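Uncharacterized protein (Pyrococcus horikoshii, PDB 1ZJJ) is probably a magnesium-dependent phosphatase of the haloacid dehalogenase superfamily, likely to hydrolyse phosphate monoesters. Local coordinates at the magnesium ion site and the interface of chains A and B. Residues are numbered along the deposited sequence; one frame, centred on the assembly and turned at random. Chains: chain A/B, hypothetical protein PH1952.

Contact 1: the magnesium ion site. Residues chain A 7-11, 187, 210-211, 215, 233. With MG (magnesium ion), chain C.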
ATOM      1  N   ASP A   7     -10.496  18.979 -16.326  1.00 18.72           N
ATOM      2  CA  ASP A   7     -10.108  18.369 -15.079  1.00 18.26           C
ATOM      3  C   ASP A   7     -10.539  19.504 -14.143  1.00 18.64           C
ATOM      4  O   ASP A   7     -10.674  20.651 -14.589  1.00 17.26           O
ATOM      5  CB  ASP A   7      -8.603  18.182 -15.008  1.00 17.14           C
ATOM      6  CG  ASP A   7      -8.126  18.031 -13.595  1.00 18.73           C
ATOM      7  OD1 ASP A   7      -8.520  17.058 -12.920  1.00 17.41           O
ATOM      8  OD2 ASP A   7      -7.372  18.909 -13.159  1.00 19.29           O
ATOM      9  N   MET A   8     -10.734  19.228 -12.861  1.00 18.56           N
ATOM     10  CA  MET A   8     -11.220  20.275 -11.975  1.00 18.47           C
ATOM     11  C   MET A   8     -10.228  21.022 -11.085  1.00 19.13           C
ATOM     12  O   MET A   8     -10.021  22.226 -11.260  1.00 18.35           O
ATOM     13  CB  MET A   8     -12.355  19.703 -11.124  1.00 20.31           C
ATOM     14  CG  MET A   8     -13.409  18.986 -11.959  1.00 20.51           C
ATOM     15  SD  MET A   8     -14.746  18.269 -10.981  1.00 28.84           S
ATOM     16  CE  MET A   8     -15.662  19.693 -10.704  1.00 17.42           C
ATOM     17  N   ASP A   9      -9.631  20.330 -10.123  1.00 18.64           N
ATOM     18  CA  ASP A   9      -8.683  20.975  -9.217  1.00 18.13           C
ATOM     19  C   ASP A   9      -7.451  21.475  -9.974  1.00 18.01           C
ATOM     20  O   ASP A   9      -6.802  20.711 -10.672  1.00 16.02           O
ATOM     21  CB  ASP A   9      -8.270  19.986  -8.121  1.00 22.82           C
ATOM     22  CG  ASP A   9      -7.599  20.663  -6.936  1.00 24.73           C
ATOM     23  OD1 ASP A   9      -7.636  21.910  -6.850  1.00 23.31           O
ATOM     24  OD2 ASP A   9      -7.043  19.942  -6.082  1.00 28.76           O
ATOM     25  N   GLY A  10      -7.141  22.760  -9.840  1.00 15.22           N
ATOM     26  CA  GLY A  10      -5.990  23.323 -10.521  1.00 16.20           C
ATOM     27  C   GLY A  10      -6.325  23.850 -11.907  1.00 16.54           C
ATOM     28  O   GLY A  10      -5.462  24.380 -12.605  1.00 16.05           O
ATOM     29  N   VAL A  11      -7.585  23.703 -12.302  1.00 16.28           N
ATOM     30  CA  VAL A  11      -8.041  24.153 -13.608  1.00 17.04           C
ATOM     31  C   VAL A  11      -9.228  25.105 -13.470  1.00 16.91           C
ATOM     32  O   VAL A  11      -9.199  26.230 -13.967  1.00 16.34           O
ATOM     33  CB  VAL A  11      -8.453  22.939 -14.482  1.00 17.01           C
ATOM     34  CG1 VAL A  11      -9.034  23.410 -15.802  1.00 15.85           C
ATOM     35  CG2 VAL A  11      -7.240  22.036 -14.726  1.00 17.14           C
ATOM     36  N   LYS A 187      -8.201   8.592 -15.022  1.00 23.59           N
ATOM     37  CA  LYS A 187      -7.134   9.030 -15.932  1.00 24.41           C
ATOM     38  C   LYS A 187      -5.736   8.782 -15.369  1.00 24.96           C
ATOM     39  O   LYS A 187      -5.501   8.970 -14.186  1.00 23.66           O
ATOM     40  CB  LYS A 187      -7.286  10.516 -16.272  1.00 25.23           C
ATOM     41  CG  LYS A 187      -7.835  11.422 -15.178  1.00 26.42           C
ATOM     42  CD  LYS A 187      -8.364  12.718 -15.806  1.00 25.14           C
ATOM     43  CE  LYS A 187      -9.049  13.634 -14.805  1.00 26.33           C
ATOM     44  NZ  LYS A 187      -8.099  14.421 -13.986  1.00 27.78           N
ATOM     45  N   ASP A 210      -4.094  20.283 -15.592  1.00 16.46           N
ATOM     46  CA  ASP A 210      -2.879  20.887 -15.054  1.00 17.80           C
ATOM     47  C   ASP A 210      -1.804  19.862 -14.697  1.00 18.93           C
ATOM     48  O   ASP A 210      -0.716  20.239 -14.267  1.00 20.89           O
ATOM     49  CB  ASP A 210      -3.198  21.696 -13.801  1.00 16.19           C
ATOM     50  CG  ASP A 210      -3.709  20.826 -12.677  1.00 15.31           C
ATOM     51  OD1 ASP A 210      -4.688  20.108 -12.915  1.00 14.65           O
ATOM     52  OD2 ASP A 210      -3.143  20.857 -11.564  1.00 18.89           O
ATOM     53  N   ARG A 211      -2.107  18.577 -14.851  1.00 20.17           N
ATOM     54  CA  ARG A 211      -1.131  17.535 -14.537  1.00 21.97           C
ATOM     55  C   ARG A 211      -0.658  16.817 -15.797  1.00 21.54           C
ATOM     56  O   ARG A 211      -1.456  16.225 -16.524  1.00 19.82           O
ATOM     57  CB  ARG A 211      -1.720  16.499 -13.573  1.00 24.28           C
ATOM     58  CG  ARG A 211      -1.965  16.983 -12.146  1.00 30.06           C
ATOM     59  CD  ARG A 211      -2.617  15.874 -11.311  1.00 32.46           C
ATOM     60  NE  ARG A 211      -3.136  16.361 -10.032  1.00 37.37           N
ATOM     61  CZ  ARG A 211      -2.474  16.320  -8.879  1.00 40.00           C
ATOM     62  NH1 ARG A 211      -1.251  15.808  -8.830  1.00 43.32           N
ATOM     63  NH2 ARG A 211      -3.034  16.796  -7.772  1.00 40.40           N
ATOM     64  N   ASP A 215      -3.540  14.200 -16.761  1.00 23.99           N
ATOM     65  CA  ASP A 215      -4.381  14.821 -17.790  1.00 20.98           C
ATOM     66  C   ASP A 215      -3.789  14.822 -19.203  1.00 18.64           C
ATOM     67  O   ASP A 215      -4.466  14.451 -20.164  1.00 18.98           O
ATOM     68  CB  ASP A 215      -4.727  16.264 -17.421  1.00 20.88           C
ATOM     69  CG  ASP A 215      -5.329  16.378 -16.068  1.00 21.61           C
ATOM     70  OD1 ASP A 215      -6.325  15.677 -15.783  1.00 18.76           O
ATOM     71  OD2 ASP A 215      -4.817  17.194 -15.279  1.00 21.13           O
ATOM     72  N   VAL A 233      -0.703  22.048 -10.854  1.00 21.77           N
ATOM     73  CA  VAL A 233       0.517  21.295 -10.563  1.00 22.22           C
ATOM     74  C   VAL A 233       1.711  21.437 -11.512  1.00 23.53           C
ATOM     75  O   VAL A 233       2.815  21.775 -11.080  1.00 21.89           O
ATOM     76  CB  VAL A 233       0.185  19.794 -10.421  1.00 23.18           C
ATOM     77  CG1 VAL A 233       1.455  18.988 -10.158  1.00 24.91           C
ATOM     78  CG2 VAL A 233      -0.813  19.600  -9.291  1.00 24.08           C
TER
HETATM   79 MG    MG C1001      -5.958  18.919 -11.567  1.00 20.85          MG
HETATM   80  O   HOH W   1      -5.119  17.203 -12.661  1.00 21.20           O
HETATM   81  O   HOH W   2      -7.098  17.559 -10.366  1.00 18.86           O
HETATM   82  O   HOH W   3      -4.472  18.949 -10.166  1.00 19.63           O
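This is the catalytic magnesium site of a haloacid dehalogenase-type hydrolase, built on the DxD motif that begins at the end of strand 2-7 with A:Asp7 and runs into the loop with A:Asp9. The coordination is near octahedral: three protein oxygens share one face, and waters 1, 2 and 3 lie opposite them. On the protein face the carboxylate A:Asp7 OD2 binds MG at 2.1 Å, the backbone carbonyl A:Asp9 O at 2.2 Å and A:Asp210 OD1 at 2.2 Å. A:Asp7, the family's nucleophile, reaches the metal with CG anti to its backbone N (chi1 159°). Its other oxygen, OD1, is met by A:Lys187 NZ at 2.9 Å from above the carboxylate plane, 46° out of it. The same ammonium bridges to the syn lone pair of A:Asp215 OD1 at 2.8 Å, so the lysine ties nucleophile to helix 212-221 and probably tempers the negative charge. A:Asp210 is kept from turning by A:Val233 N, which gives a nearly straight bond (169° at H) of 2.8 Å to the anti lone pair of OD2. A:Val233 CG2 backs one face of the A:Arg211 guanidinium, helping to set its rotation. By contrast, the opposite half is water, tethered to A:Asp7 OD1, A:Asp210 OD2 and A:Asp215 OD2, and may yield to a substrate phosphate. Water 1, opposite A:Asp9 O, lies 2.6 Å from A:Asp215 OD2, whose anti lone pair takes the backbone N-H of A:Arg211.

Contact 2: the interface of chains A and B. Residues chain A 116, 136-137, 140; chain B 161-164.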
ATOM      1  N   TRP A 116     -17.364 -12.400   2.707  1.00 23.25           N
ATOM      2  CA  TRP A 116     -16.328 -11.861   1.844  1.00 23.13           C
ATOM      3  C   TRP A 116     -16.102 -12.881   0.727  1.00 21.80           C
ATOM      4  O   TRP A 116     -15.593 -12.546  -0.341  1.00 22.67           O
ATOM      5  CB  TRP A 116     -15.024 -11.623   2.620  1.00 23.12           C
ATOM      6  CG  TRP A 116     -14.494 -12.832   3.356  1.00 24.33           C
ATOM      7  CD1 TRP A 116     -14.684 -13.140   4.673  1.00 23.73           C
ATOM      8  CD2 TRP A 116     -13.664 -13.867   2.818  1.00 23.34           C
ATOM      9  NE1 TRP A 116     -14.013 -14.298   4.991  1.00 24.64           N
ATOM     10  CE2 TRP A 116     -13.375 -14.762   3.872  1.00 24.37           C
ATOM     11  CE3 TRP A 116     -13.122 -14.119   1.550  1.00 25.06           C
ATOM     12  CZ2 TRP A 116     -12.580 -15.903   3.693  1.00 25.38           C
ATOM     13  CZ3 TRP A 116     -12.329 -15.252   1.371  1.00 24.28           C
ATOM     14  CH2 TRP A 116     -12.063 -16.126   2.442  1.00 25.62           C
ATOM     15  N   LYS A 136      -8.070  -6.254   5.018  1.00 19.33           N
ATOM     16  CA  LYS A 136      -8.095  -7.699   5.215  1.00 18.27           C
ATOM     17  C   LYS A 136      -9.155  -8.371   4.349  1.00 19.48           C
ATOM     18  O   LYS A 136      -8.855  -9.306   3.599  1.00 19.77           O
ATOM     19  CB  LYS A 136      -8.356  -8.013   6.692  1.00 19.39           C
ATOM     20  CG  LYS A 136      -8.397  -9.494   7.034  1.00 18.79           C
ATOM     21  CD  LYS A 136      -8.739  -9.715   8.500  1.00 21.10           C
ATOM     22  CE  LYS A 136     -10.149  -9.241   8.829  1.00 22.57           C
ATOM     23  NZ  LYS A 136     -10.468  -9.516  10.260  1.00 22.65           N
ATOM     24  N   TYR A 137     -10.395  -7.903   4.438  1.00 19.61           N
ATOM     25  CA  TYR A 137     -11.461  -8.517   3.652  1.00 18.51           C
ATOM     26  C   TYR A 137     -11.322  -8.263   2.163  1.00 19.71           C
ATOM     27  O   TYR A 137     -11.708  -9.103   1.349  1.00 20.11           O
ATOM     28  CB  TYR A 137     -12.839  -8.068   4.162  1.00 20.13           C
ATOM     29  CG  TYR A 137     -13.190  -8.703   5.497  1.00 21.26           C
ATOM     30  CD1 TYR A 137     -13.087 -10.086   5.682  1.00 22.25           C
ATOM     31  CD2 TYR A 137     -13.590  -7.925   6.580  1.00 22.26           C
ATOM     32  CE1 TYR A 137     -13.367 -10.675   6.920  1.00 22.35           C
ATOM     33  CE2 TYR A 137     -13.878  -8.505   7.822  1.00 23.79           C
ATOM     34  CZ  TYR A 137     -13.763  -9.875   7.986  1.00 23.68           C
ATOM     35  OH  TYR A 137     -14.035 -10.438   9.216  1.00 24.02           O
ATOM     36  N   LEU A 140      -8.715 -10.863   1.117  1.00 15.97           N
ATOM     37  CA  LEU A 140      -9.292 -12.207   1.063  1.00 17.71           C
ATOM     38  C   LEU A 140     -10.201 -12.386  -0.147  1.00 18.13           C
ATOM     39  O   LEU A 140     -10.108 -13.386  -0.854  1.00 18.21           O
ATOM     40  CB  LEU A 140     -10.082 -12.498   2.348  1.00 18.73           C
ATOM     41  CG  LEU A 140      -9.246 -12.636   3.619  1.00 19.13           C
ATOM     42  CD1 LEU A 140     -10.137 -12.513   4.860  1.00 20.48           C
ATOM     43  CD2 LEU A 140      -8.507 -13.970   3.585  1.00 21.02           C
TER
ATOM     44  N   GLU B 161      -8.653 -16.376   9.000  1.00 31.25           N
ATOM     45  CA  GLU B 161      -9.492 -16.670   7.841  1.00 30.54           C
ATOM     46  C   GLU B 161      -8.788 -16.890   6.502  1.00 29.62           C
ATOM     47  O   GLU B 161      -9.436 -17.192   5.499  1.00 29.51           O
ATOM     48  CB  GLU B 161     -10.542 -15.568   7.685  1.00 31.88           C
ATOM     49  CG  GLU B 161     -11.422 -15.403   8.907  1.00 33.67           C
ATOM     50  CD  GLU B 161     -12.537 -14.399   8.695  1.00 36.36           C
ATOM     51  OE1 GLU B 161     -12.461 -13.288   9.258  1.00 37.51           O
ATOM     52  OE2 GLU B 161     -13.491 -14.724   7.957  1.00 37.60           O
ATOM     53  N   GLY B 162      -7.468 -16.753   6.482  1.00 28.74           N
ATOM     54  CA  GLY B 162      -6.733 -16.947   5.244  1.00 26.95           C
ATOM     55  C   GLY B 162      -5.456 -16.132   5.231  1.00 25.83           C
ATOM     56  O   GLY B 162      -4.857 -15.893   6.282  1.00 26.04           O
ATOM     57  N   ILE B 163      -5.031 -15.700   4.048  1.00 23.82           N
ATOM     58  CA  ILE B 163      -3.812 -14.905   3.929  1.00 23.05           C
ATOM     59  C   ILE B 163      -4.130 -13.426   4.178  1.00 21.07           C
ATOM     60  O   ILE B 163      -4.917 -12.824   3.454  1.00 20.22           O
ATOM     61  CB  ILE B 163      -3.172 -15.098   2.539  1.00 23.90           C
ATOM     62  CG1 ILE B 163      -2.728 -16.558   2.383  1.00 24.93           C
ATOM     63  CG2 ILE B 163      -1.992 -14.160   2.369  1.00 24.33           C
ATOM     64  CD1 ILE B 163      -1.954 -16.845   1.112  1.00 27.88           C
ATOM     65  N   TYR B 164      -3.509 -12.859   5.210  1.00 19.55           N
ATOM     66  CA  TYR B 164      -3.720 -11.465   5.612  1.00 19.20           C
ATOM     67  C   TYR B 164      -2.602 -10.530   5.148  1.00 18.84           C
ATOM     68  O   TYR B 164      -1.476 -10.969   4.908  1.00 17.78           O
ATOM     69  CB  TYR B 164      -3.819 -11.377   7.138  1.00 20.69           C
ATOM     70  CG  TYR B 164      -5.090 -11.933   7.759  1.00 21.97           C
ATOM     71  CD1 TYR B 164      -5.882 -12.861   7.081  1.00 24.67           C
ATOM     72  CD2 TYR B 164      -5.488 -11.542   9.039  1.00 23.79           C
ATOM     73  CE1 TYR B 164      -7.040 -13.384   7.663  1.00 24.96           C
ATOM     74  CE2 TYR B 164      -6.645 -12.063   9.630  1.00 25.14           C
ATOM     75  CZ  TYR B 164      -7.413 -12.981   8.936  1.00 25.70           C
ATOM     76  OH  TYR B 164      -8.550 -13.501   9.516  1.00 27.59           O
TER
HETATM   77  O   HOH W   4     -10.348 -12.115  11.426  1.00 57.04           O
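Water 4 is the best-held polar atom here, its oxygen gripped by three groups from both chains. The ammonium A:Lys136 NZ stands 2.9 Å from water 4, the phenol oxygen B:Tyr164 OH lies 3.0 Å from it, and the carboxylate oxygen B:Glu161 OE1 lies 3.2 Å from it. Within chain B, B:Glu161 N donates to B:Tyr164 OH at 2.9 Å (160° at H), fastening the loop residue to strand 162-165. B:Glu161 then extends beyond CG to place its carboxylate between two aromatic residues of chain A. The indole A:Trp116 NE1 donates to OE2 of B:Glu161 at 3.0 Å; the bond lies in the ring plane but meets OE2 from above the carboxylate plane, 48° out of it. A:Tyr137 OH gives a longer bond of 3.3 Å to the syn lone pair of B:Glu161 OE1. Alongside, A:Lys136 and B:Tyr164 point the same way, and the methylene CD of A:Lys136 rests over the phenol face toward its rim, 3.3 Å from CE2 of B:Tyr164. An alanine in place of B:Tyr164 would remove this face and the hydroxyl, and would probably loosen both water 4 and the B:Glu161 backbone. A:Leu140 backs the indole with CB over one face, while its CD2 packs 3.8 Å from CA of B:Gly162. Repeated by the two-fold, the patch helps join the two copies in the crystallised dimer, which may also be the assembly in solution.

Contact 1 and contact 2 lie about 36 Å apart, between their C-alpha centres, and have no residue in common. Contact 1 draws on strand 2-7, helix 212-221 and loop residues from several parts of one chain, whereas contact 2 joins 3-10 helix 116-118 and helix 132-143 of chain A to strand 162-165 of chain B and the loop residue before it. Each metal site is therefore built from its own chain, and the pairing of chains supplies none of its protein ligands. Any influence of the dimer on the metal site is likely to be indirect; the structure alone does not show one.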